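Local coordinates for protein putative glycosyltransferase (GalT1) (Streptococcus parasanguinis, PDB 4PHR) that probably transfers a sugar from a nucleotide donor, the piece here being its amino-terminal GT-D (DUF1792) domain with UDP and manganese bound, at residues A[119-124]-A[251-256]; A[156-161]-A[202-207]; A[170-175]-A[197-202]. One frame throughout, in Å; residues are numbered along the deposited sequence.

Contact 1 (A[119-124]-A[251-256]); sequences ISRPYI and TAEFNY. With UDP (uridine-5'-diphosphate), chain B.
A bidentate salt bridge between Arg121 and Glu253 joins two loops beside the diphosphate of UDP. One loop follows strand 115-116 of the three-stranded sheet; the other lies between helices 229-238 and 266-271, in the GT-D glycosyltransferase domain. The two side chains come from opposite directions and meet end-on. Arg121 NH2 donates a hydrogen bond to Glu253 OE1 at 2.6 Å, nearly straight with an N-H...O angle of 164°. Alongside, NH1 of Arg121 reaches OE2 of Glu253 at 3.0 Å, using the syn lone pair of that oxygen. With guanidinium and carboxylate only 20° apart, the pair is nearly coplanar. Ala252 CB packs obliquely against the same guanidinium, 4.0 Å from Arg121 NH2.

The bend in the arginine chain at chi2 (-60°) brings CD close to the terminal phosphate, and a second at chi3 carries the guanidinium on to the glutamate. On the other loop, a type II turn from Thr251 to Phe254, closed by Phe254 N to Thr251 O at 3.1 Å, places Glu253 at its third position.

Arg121 NH1 is shared with the ligand, meeting UDP O1B at the guanidinium edge at 3.1 Å. Neighbouring Ser120 OG donates a hydrogen bond to UDP O2B at 2.7 Å. Glu232 holds Arg121 NE from outside the two loops, and Lys243 is a second partner of Glu253 OE1. A bound manganese ion lies about 4 Å from the arginine side chain. Glu253 and Glu232 probably act as a second shell, fixing the rotation of the guanidinium that presents NH1 to the beta-phosphate; the paired charges would probably also temper the pull of Arg121 on the diphosphate.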
loop_
_atom_site.group_PDB
_atom_site.type_symbol
_atom_site.label_atom_id
_atom_site.label_comp_id
_atom_site.label_asym_id
_atom_site.label_seq_id
_atom_site.Cartn_x
_atom_site.Cartn_y
_atom_site.Cartn_z
ATOM N N ILE A 119 4.766 -1.715 -5.271
ATOM C CA ILE A 119 5.395 -0.395 -5.184
ATOM C C ILE A 119 5.651 -0.008 -3.721
ATOM O O ILE A 119 6.528 0.812 -3.440
ATOM C CB ILE A 119 4.627 0.741 -5.922
ATOM C CG1 ILE A 119 3.226 0.940 -5.359
ATOM C CG2 ILE A 119 4.589 0.500 -7.426
ATOM C CD1 ILE A 119 2.613 2.268 -5.756
ATOM N N SER A 120 4.909 -0.613 -2.789
ATOM C CA SER A 120 5.124 -0.356 -1.363
ATOM C C SER A 120 6.109 -1.355 -0.759
ATOM O O SER A 120 6.479 -1.230 0.403
ATOM C CB SER A 120 3.804 -0.419 -0.586
ATOM O OG SER A 120 3.267 -1.732 -0.656
ATOM N N ARG A 121 6.528 -2.341 -1.559
ATOM C CA ARG A 121 7.299 -3.489 -1.062
ATOM C C ARG A 121 8.537 -3.748 -1.937
ATOM O O ARG A 121 8.656 -4.793 -2.576
ATOM C CB ARG A 121 6.408 -4.740 -1.027
ATOM C CG ARG A 121 5.022 -4.558 -0.392
ATOM C CD ARG A 121 5.098 -4.115 1.062
ATOM N NE ARG A 121 5.961 -5.001 1.833
ATOM C CZ ARG A 121 5.558 -5.755 2.845
ATOM N NH1 ARG A 121 4.293 -5.726 3.248
ATOM N NH2 ARG A 121 6.440 -6.524 3.470
ATOM N N PRO A 122 9.470 -2.791 -1.972
ATOM C CA PRO A 122 10.525 -2.827 -2.991
ATOM C C PRO A 122 11.828 -3.482 -2.546
ATOM O O PRO A 122 12.837 -3.269 -3.215
ATOM C CB PRO A 122 10.791 -1.335 -3.260
ATOM C CG PRO A 122 9.821 -0.558 -2.358
ATOM C CD PRO A 122 9.452 -1.501 -1.272
ATOM N N TYR A 123 11.832 -4.247 -1.458
ATOM C CA TYR A 123 13.116 -4.709 -0.927
ATOM C C TYR A 123 13.160 -6.122 -0.339
ATOM O O TYR A 123 13.879 -6.985 -0.847
ATOM C CB TYR A 123 13.639 -3.696 0.111
ATOM C CG TYR A 123 14.940 -4.102 0.786
ATOM C CD1 TYR A 123 16.156 -3.978 0.129
ATOM C CD2 TYR A 123 14.948 -4.600 2.084
ATOM C CE1 TYR A 123 17.339 -4.354 0.735
ATOM C CE2 TYR A 123 16.129 -4.983 2.700
ATOM C CZ TYR A 123 17.321 -4.853 2.022
ATOM O OH TYR A 123 18.504 -5.228 2.626
ATOM N N ILE A 124 12.419 -6.358 0.738
ATOM C CA ILE A 124 12.719 -7.502 1.609
ATOM C C ILE A 124 12.491 -8.880 0.973
ATOM O O ILE A 124 13.212 -9.834 1.281
ATOM C CB ILE A 124 11.988 -7.403 2.981
ATOM C CG1 ILE A 124 12.714 -8.233 4.049
ATOM C CG2 ILE A 124 10.533 -7.805 2.841
ATOM C CD1 ILE A 124 14.082 -7.700 4.419
ATOM N N THR A 251 5.647 -2.646 12.517
ATOM C CA THR A 251 6.460 -3.315 11.508
ATOM C C THR A 251 5.604 -4.222 10.632
ATOM O O THR A 251 4.843 -5.036 11.143
ATOM C CB THR A 251 7.555 -4.204 12.137
ATOM O OG1 THR A 251 8.321 -3.452 13.083
ATOM C CG2 THR A 251 8.490 -4.708 11.055
ATOM N N ALA A 252 5.758 -4.099 9.312
ATOM C CA ALA A 252 5.092 -4.992 8.364
ATOM C C ALA A 252 5.288 -6.453 8.755
ATOM O O ALA A 252 6.397 -6.863 9.099
ATOM C CB ALA A 252 5.628 -4.762 6.956
ATOM N N GLU A 253 4.202 -7.219 8.690
ATOM C CA GLU A 253 4.176 -8.671 8.928
ATOM C C GLU A 253 4.238 -9.082 10.394
ATOM O O GLU A 253 4.167 -10.267 10.726
ATOM C CB GLU A 253 5.217 -9.416 8.087
ATOM C CG GLU A 253 4.777 -9.652 6.635
ATOM C CD GLU A 253 4.964 -8.439 5.747
ATOM O OE1 GLU A 253 6.124 -8.039 5.527
ATOM O OE2 GLU A 253 3.955 -7.886 5.263
ATOM N N PHE A 254 4.355 -8.098 11.273
ATOM C CA PHE A 254 4.140 -8.327 12.693
ATOM C C PHE A 254 2.719 -7.879 12.968
ATOM O O PHE A 254 2.434 -6.684 13.040
ATOM C CB PHE A 254 5.164 -7.558 13.521
ATOM C CG PHE A 254 6.549 -8.122 13.422
ATOM C CD1 PHE A 254 7.328 -7.891 12.300
ATOM C CD2 PHE A 254 7.065 -8.899 14.439
ATOM C CE1 PHE A 254 8.592 -8.417 12.201
ATOM C CE2 PHE A 254 8.333 -9.427 14.350
ATOM C CZ PHE A 254 9.099 -9.188 13.230
ATOM N N ASN A 255 1.830 -8.859 13.117
ATOM C CA ASN A 255 0.401 -8.657 12.885
ATOM C C ASN A 255 -0.469 -8.299 14.084
ATOM O O ASN A 255 -1.694 -8.410 14.007
ATOM C CB ASN A 255 -0.184 -9.880 12.169
ATOM C CG ASN A 255 0.214 -9.940 10.708
ATOM O OD1 ASN A 255 0.402 -8.905 10.063
ATOM N ND2 ASN A 255 0.352 -11.152 10.178
ATOM N N TYR A 256 0.149 -7.859 15.176
ATOM C CA TYR A 256 -0.603 -7.521 16.380
ATOM C C TYR A 256 -0.170 -6.199 17.020
ATOM O O TYR A 256 -0.728 -5.786 18.035
ATOM C CB TYR A 256 -0.500 -8.663 17.395
ATOM C CG TYR A 256 -0.828 -10.017 16.804
ATOM C CD1 TYR A 256 -2.147 -10.421 16.640
ATOM C CD2 TYR A 256 0.178 -10.888 16.404
ATOM C CE1 TYR A 256 -2.453 -11.652 16.099
ATOM C CE2 TYR A 256 -0.121 -12.125 15.863
ATOM C CZ TYR A 256 -1.439 -12.500 15.711
ATOM O OH TYR A 256 -1.748 -13.728 15.173
HETATM N N1 UDP B . -3.124 0.334 9.044
HETATM C C2 UDP B . -3.706 1.202 9.935
HETATM N N3 UDP B . -5.013 1.016 10.318
HETATM C C4 UDP B . -5.748 -0.029 9.811
HETATM C C5 UDP B . -5.163 -0.910 8.902
HETATM C C6 UDP B . -3.802 -0.783 8.650
HETATM O O2 UDP B . -3.059 2.132 10.418
HETATM O O4 UDP B . -6.927 -0.137 10.164
HETATM C "C1'" UDP B . -1.752 0.604 8.589
HETATM C "C2'" UDP B . -0.613 -0.226 9.119
HETATM O "O2'" UDP B . -0.209 0.237 10.390
HETATM C "C3'" UDP B . 0.435 0.028 8.057
HETATM C "C4'" UDP B . -0.391 0.148 6.787
HETATM O "O4'" UDP B . -1.746 0.346 7.200
HETATM O "O3'" UDP B . 1.075 1.262 8.295
HETATM C "C5'" UDP B . -0.270 -1.092 5.909
HETATM O "O5'" UDP B . -1.128 -0.936 4.786
HETATM P PA UDP B . -1.283 -2.078 3.662
HETATM O O1A UDP B . -1.913 -3.273 4.256
HETATM O O2A UDP B . -2.006 -1.445 2.533
HETATM O O3A UDP B . 0.266 -2.401 3.316
HETATM P PB UDP B . 0.982 -3.322 2.178
HETATM O O1B UDP B . 1.468 -4.537 2.895
HETATM O O2B UDP B . 2.100 -2.473 1.703
HETATM O O3B UDP B . -0.022 -3.661 1.120
#

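Contact 2 (A[156-161]-A[202-207]); sequences SRSGVG and LVMLGP. With UDP (uridine-5'-diphosphate), chain B.
Ser158 and Met204 meet here without any flat side chain between them; the flat group beside this contact is the uracil of UDP. Leu205 CD1 lies to one side of the uracil plane, away from the ring centre and near the C2 carbonyl, 3.7 Å from UDP C2 and 3.5 Å from UDP O2 at the ring's edge. The setting is the GT-D domain, where, as in Rossmann-like folds, the nucleotide sits at the carboxy-terminal ends of parallel strands: the loop after strand 147-153 faces the end of strand 200-204, where the chain turns into helix 206-218.

The protein-protein touch is small and buried. Met204 bends at chi2 (76°), and its CG-SD-CE end lies alongside the Ser158 hydroxyl; Ser158 OG is 3.8 Å from Met204 CG and 3.9 Å from Met204 CE, with SD farther off. That hydroxyl is satisfied from elsewhere, by Glu152 of strand 147-153.

Ser156 turns instead to the ribose. Its OG hydrogen-bonds UDP O3' at 2.9 Å and is also bonded to the backbone N of Gly153, a second bond that helps set the rotation of the hydroxyl. The two segments thus line the nucleoside from different sides, the serine loop at the ribose hydroxyls and the strand end at the ring oxygen. Beyond Leu205, the backbone N of Gly206 donates to UDP O5' at 3.2 Å.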
loop_
_atom_site.group_PDB
_atom_site.type_symbol
_atom_site.label_atom_id
_atom_site.label_comp_id
_atom_site.label_asym_id
_atom_site.label_seq_id
_atom_site.Cartn_x
_atom_site.Cartn_y
_atom_site.Cartn_z
ATOM N N SER A 156 1.804 3.714 12.597
ATOM C CA SER A 156 2.468 3.704 11.288
ATOM C C SER A 156 3.738 4.559 11.283
ATOM O O SER A 156 4.812 4.110 10.863
ATOM C CB SER A 156 1.512 4.201 10.200
ATOM O OG SER A 156 0.363 3.380 10.104
ATOM N N ARG A 157 3.606 5.801 11.735
ATOM C CA ARG A 157 4.740 6.719 11.870
ATOM C C ARG A 157 5.662 6.700 10.649
ATOM O O ARG A 157 6.894 6.579 10.749
ATOM C CB ARG A 157 5.471 6.437 13.178
ATOM C CG ARG A 157 4.512 6.617 14.345
ATOM C CD ARG A 157 5.107 6.366 15.694
ATOM N NE ARG A 157 4.126 6.745 16.707
ATOM C CZ ARG A 157 4.377 7.556 17.726
ATOM N NH1 ARG A 157 5.590 8.060 17.886
ATOM N NH2 ARG A 157 3.417 7.849 18.591
ATOM N N SER A 158 5.047 6.847 9.485
ATOM C CA SER A 158 5.764 6.715 8.227
ATOM C C SER A 158 6.778 7.841 8.085
ATOM O O SER A 158 6.440 9.025 8.184
ATOM C CB SER A 158 4.786 6.720 7.044
ATOM O OG SER A 158 3.877 5.625 7.109
ATOM N N GLY A 159 8.030 7.463 7.857
ATOM C CA GLY A 159 9.098 8.428 7.694
ATOM C C GLY A 159 9.654 8.961 8.999
ATOM O O GLY A 159 10.627 9.702 9.001
ATOM N N VAL A 160 9.060 8.570 10.121
ATOM C CA VAL A 160 9.499 9.104 11.404
ATOM C C VAL A 160 10.805 8.438 11.823
ATOM O O VAL A 160 10.896 7.216 11.907
ATOM C CB VAL A 160 8.425 8.944 12.494
ATOM C CG1 VAL A 160 8.955 9.441 13.834
ATOM C CG2 VAL A 160 7.167 9.703 12.093
ATOM N N GLY A 161 11.819 9.254 12.069
ATOM C CA GLY A 161 13.132 8.742 12.411
ATOM C C GLY A 161 13.975 8.298 11.228
ATOM O O GLY A 161 15.028 7.701 11.414
ATOM N N LEU A 202 -0.961 10.846 0.652
ATOM C CA LEU A 202 -0.359 9.519 0.752
ATOM C C LEU A 202 -1.118 8.783 1.835
ATOM O O LEU A 202 -1.365 9.344 2.903
ATOM C CB LEU A 202 1.115 9.610 1.155
ATOM C CG LEU A 202 2.019 10.481 0.273
ATOM C CD1 LEU A 202 3.469 10.426 0.762
ATOM C CD2 LEU A 202 1.912 10.083 -1.195
ATOM N N VAL A 203 -1.498 7.538 1.567
ATOM C CA VAL A 203 -2.333 6.810 2.508
ATOM C C VAL A 203 -1.683 5.481 2.880
ATOM O O VAL A 203 -1.307 4.704 2.002
ATOM C CB VAL A 203 -3.743 6.549 1.926
ATOM C CG1 VAL A 203 -4.660 6.002 3.009
ATOM C CG2 VAL A 203 -4.316 7.827 1.322
ATOM N N MET A 204 -1.576 5.230 4.186
ATOM C CA MET A 204 -1.007 3.995 4.717
ATOM C C MET A 204 -2.011 3.477 5.743
ATOM O O MET A 204 -1.930 3.804 6.927
ATOM C CB MET A 204 0.368 4.240 5.359
ATOM C CG MET A 204 1.431 4.774 4.392
ATOM S SD MET A 204 1.225 6.536 3.995
ATOM C CE MET A 204 2.912 7.030 3.655
ATOM N N LEU A 205 -2.980 2.688 5.281
ATOM C CA LEU A 205 -4.150 2.423 6.108
ATOM C C LEU A 205 -4.881 1.136 5.722
ATOM O O LEU A 205 -6.105 1.059 5.798
ATOM C CB LEU A 205 -5.112 3.630 6.096
ATOM C CG LEU A 205 -5.952 3.818 7.364
ATOM C CD1 LEU A 205 -5.094 4.301 8.537
ATOM C CD2 LEU A 205 -7.105 4.787 7.111
ATOM N N GLY A 206 -4.125 0.117 5.336
ATOM C CA GLY A 206 -4.721 -1.179 5.073
ATOM C C GLY A 206 -5.864 -1.104 4.077
ATOM O O GLY A 206 -5.797 -0.329 3.115
ATOM N N PRO A 207 -6.915 -1.927 4.274
ATOM C CA PRO A 207 -8.002 -1.953 3.284
ATOM C C PRO A 207 -8.766 -0.637 3.207
ATOM O O PRO A 207 -9.290 -0.285 2.140
ATOM C CB PRO A 207 -8.919 -3.080 3.783
ATOM C CG PRO A 207 -8.542 -3.277 5.202
ATOM C CD PRO A 207 -7.094 -2.938 5.328
HETATM N N1 UDP B . -3.124 0.334 9.044
HETATM C C2 UDP B . -3.706 1.202 9.935
HETATM N N3 UDP B . -5.013 1.016 10.318
HETATM C C4 UDP B . -5.748 -0.029 9.811
HETATM C C5 UDP B . -5.163 -0.910 8.902
HETATM C C6 UDP B . -3.802 -0.783 8.650
HETATM O O2 UDP B . -3.059 2.132 10.418
HETATM O O4 UDP B . -6.927 -0.137 10.164
HETATM C "C1'" UDP B . -1.752 0.604 8.589
HETATM C "C2'" UDP B . -0.613 -0.226 9.119
HETATM O "O2'" UDP B . -0.209 0.237 10.390
HETATM C "C3'" UDP B . 0.435 0.028 8.057
HETATM C "C4'" UDP B . -0.391 0.148 6.787
HETATM O "O4'" UDP B . -1.746 0.346 7.200
HETATM O "O3'" UDP B . 1.075 1.262 8.295
HETATM C "C5'" UDP B . -0.270 -1.092 5.909
HETATM O "O5'" UDP B . -1.128 -0.936 4.786
HETATM P PA UDP B . -1.283 -2.078 3.662
HETATM O O1A UDP B . -1.913 -3.273 4.256
HETATM O O2A UDP B . -2.006 -1.445 2.533
HETATM O O3A UDP B . 0.266 -2.401 3.316
HETATM P PB UDP B . 0.982 -3.322 2.178
HETATM O O1B UDP B . 1.468 -4.537 2.895
HETATM O O2B UDP B . 2.100 -2.473 1.703
HETATM O O3B UDP B . -0.022 -3.661 1.120
#

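Contact 3 (A[170-175]-A[197-202]); sequences SIKRLV and KNRLIL
Arg199 reaches Ser170 and Lys172 of strand 170-176 across the end of strand 147-153, which lies between strands 170-176 and 200-204 in the parallel sheet. Its chain is extended from CG to NE, with chi2 at -177°, and this length spans the gap. At the tip, Arg199 NH1 donates to Ser170 OG at 2.8 Å; the bond is bent, 143° at the hydrogen, and the hydroxyl sits tilted from the guanidinium plane. Lys172 covers one face of the same group: its CG is centred above the plane, 3.5 Å from Arg199 CZ. After that the lysine bends at chi2 and leads its amine away, so Lys172 NZ stays 5.4 Å from Arg199 NH2 and the like charges do not meet.

Further along, Ile201 packs on Thr192 of helix 185-195, as does Leu174 of the other strand. That helix connects the two strands in a beta-alpha-beta crossover. Leu202, last in the segment, shares Phe165 with Ile171.

Strand 147-153 completes the polar end: Asp147 bonds Ser170 OG, and Leu148 O takes a further bond from Arg199 NH1. The chemistry implies a guanidinium bonded by Ser170 OG near its edge and by Leu148 O, with the Lys172 CG methylene over one face and Asp147 probably offsetting some of the positive charge gathered at this surface.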
loop_
_atom_site.group_PDB
_atom_site.type_symbol
_atom_site.label_atom_id
_atom_site.label_comp_id
_atom_site.label_asym_id
_atom_site.label_seq_id
_atom_site.Cartn_x
_atom_site.Cartn_y
_atom_site.Cartn_z
ATOM N N SER A 170 6.403 20.099 2.925
ATOM C CA SER A 170 5.764 20.111 4.229
ATOM C C SER A 170 4.992 18.815 4.392
ATOM O O SER A 170 4.664 18.145 3.406
ATOM C CB SER A 170 4.832 21.315 4.377
ATOM O OG SER A 170 3.660 21.148 3.601
ATOM N N ILE A 171 4.713 18.457 5.639
ATOM C CA ILE A 171 3.933 17.270 5.943
ATOM C C ILE A 171 2.880 17.592 6.982
ATOM O O ILE A 171 3.184 18.179 8.023
ATOM C CB ILE A 171 4.811 16.140 6.492
ATOM C CG1 ILE A 171 5.862 15.739 5.457
ATOM C CG2 ILE A 171 3.955 14.942 6.911
ATOM C CD1 ILE A 171 6.774 14.659 5.948
ATOM N N LYS A 172 1.641 17.237 6.669
ATOM C CA LYS A 172 0.562 17.232 7.642
ATOM C C LYS A 172 0.084 15.790 7.726
ATOM O O LYS A 172 0.074 15.095 6.716
ATOM C CB LYS A 172 -0.575 18.157 7.196
ATOM C CG LYS A 172 -0.178 19.641 7.115
ATOM C CD LYS A 172 0.166 20.187 8.485
ATOM C CE LYS A 172 0.564 21.656 8.422
ATOM N NZ LYS A 172 1.057 22.114 9.745
ATOM N N ARG A 173 -0.312 15.349 8.918
ATOM C CA ARG A 173 -0.745 13.967 9.127
ATOM C C ARG A 173 -2.127 13.910 9.744
ATOM O O ARG A 173 -2.427 14.634 10.693
ATOM C CB ARG A 173 0.223 13.220 10.055
ATOM C CG ARG A 173 1.642 13.134 9.554
ATOM C CD ARG A 173 2.585 12.439 10.544
ATOM N NE ARG A 173 3.962 12.573 10.079
ATOM C CZ ARG A 173 4.666 11.614 9.492
ATOM N NH1 ARG A 173 4.171 10.385 9.329
ATOM N NH2 ARG A 173 5.902 11.887 9.095
ATOM N N LEU A 174 -2.955 13.033 9.198
ATOM C CA LEU A 174 -4.231 12.696 9.803
ATOM C C LEU A 174 -4.036 11.311 10.399
ATOM O O LEU A 174 -3.852 10.337 9.669
ATOM C CB LEU A 174 -5.336 12.679 8.746
ATOM C CG LEU A 174 -6.792 12.517 9.180
ATOM C CD1 LEU A 174 -7.194 13.644 10.129
ATOM C CD2 LEU A 174 -7.717 12.468 7.959
ATOM N N VAL A 175 -4.048 11.224 11.725
ATOM C CA VAL A 175 -3.661 9.982 12.389
ATOM C C VAL A 175 -4.906 9.218 12.806
ATOM O O VAL A 175 -5.690 9.694 13.621
ATOM C CB VAL A 175 -2.727 10.242 13.582
ATOM C CG1 VAL A 175 -2.357 8.943 14.267
ATOM C CG2 VAL A 175 -1.475 10.972 13.103
ATOM N N LYS A 197 -6.303 20.440 0.421
ATOM C CA LYS A 197 -6.056 21.588 -0.449
ATOM C C LYS A 197 -4.573 21.756 -0.796
ATOM O O LYS A 197 -3.731 21.922 0.088
ATOM C CB LYS A 197 -6.617 22.874 0.179
ATOM C CG LYS A 197 -6.146 23.135 1.610
ATOM C CD LYS A 197 -6.775 24.402 2.205
ATOM C CE LYS A 197 -6.282 24.654 3.629
ATOM N NZ LYS A 197 -6.899 25.861 4.277
ATOM N N ASN A 198 -4.265 21.693 -2.089
ATOM C CA ASN A 198 -2.897 21.864 -2.575
ATOM C C ASN A 198 -1.882 20.862 -2.015
ATOM O O ASN A 198 -0.688 21.161 -1.936
ATOM C CB ASN A 198 -2.412 23.297 -2.326
ATOM C CG ASN A 198 -3.180 24.321 -3.141
ATOM O OD1 ASN A 198 -3.501 24.092 -4.308
ATOM N ND2 ASN A 198 -3.483 25.457 -2.526
ATOM N N ARG A 199 -2.356 19.680 -1.629
ATOM C CA ARG A 199 -1.463 18.639 -1.130
ATOM C C ARG A 199 -1.597 17.344 -1.925
ATOM O O ARG A 199 -2.670 17.009 -2.425
ATOM C CB ARG A 199 -1.720 18.362 0.354
ATOM C CG ARG A 199 -1.304 19.516 1.236
ATOM C CD ARG A 199 -1.467 19.262 2.740
ATOM N NE ARG A 199 -1.069 20.490 3.421
ATOM C CZ ARG A 199 0.163 20.766 3.833
ATOM N NH1 ARG A 199 1.135 19.859 3.730
ATOM N NH2 ARG A 199 0.414 21.950 4.379
ATOM N N LEU A 200 -0.489 16.626 -2.039
ATOM C CA LEU A 200 -0.513 15.254 -2.518
ATOM C C LEU A 200 -0.856 14.382 -1.313
ATOM O O LEU A 200 -0.280 14.549 -0.234
ATOM C CB LEU A 200 0.862 14.878 -3.069
ATOM C CG LEU A 200 1.117 13.420 -3.445
ATOM C CD1 LEU A 200 0.212 13.008 -4.597
ATOM C CD2 LEU A 200 2.581 13.219 -3.829
ATOM N N ILE A 201 -1.794 13.460 -1.483
ATOM C CA ILE A 201 -2.254 12.641 -0.367
ATOM C C ILE A 201 -1.594 11.269 -0.440
ATOM O O ILE A 201 -1.634 10.626 -1.482
ATOM C CB ILE A 201 -3.799 12.482 -0.386
ATOM C CG1 ILE A 201 -4.492 13.854 -0.466
ATOM C CG2 ILE A 201 -4.270 11.689 0.826
ATOM C CD1 ILE A 201 -5.993 13.766 -0.752
ATOM N N LEU A 202 -0.961 10.846 0.652
ATOM C CA LEU A 202 -0.359 9.519 0.752
ATOM C C LEU A 202 -1.118 8.783 1.835
ATOM O O LEU A 202 -1.365 9.344 2.903
ATOM C CB LEU A 202 1.115 9.610 1.155
ATOM C CG LEU A 202 2.019 10.481 0.273
ATOM C CD1 LEU A 202 3.469 10.426 0.762
ATOM C CD2 LEU A 202 1.912 10.083 -1.195
#

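Contact 3 falls within the chain span of contact 2, and both fall within that of contact 1; all lie in the GT-D glycosyltransferase domain. Contacts 2 and 3 share strand 200-204, and Leu202 itself, with centres 12 Å apart, and both reach the five-stranded sheet. They touch where Arg173 NH1 probably hydrogen-bonds Ser158 O at 2.9 Å. Contact 1 is 11 Å from contact 2 and 22 Å from contact 3, centre to centre, and touches neither. UDP spans the gap between contacts 1 and 2: phosphate end at the first, nucleoside at the second. Contact 3 lies at the far end of the strands, away from the ligand.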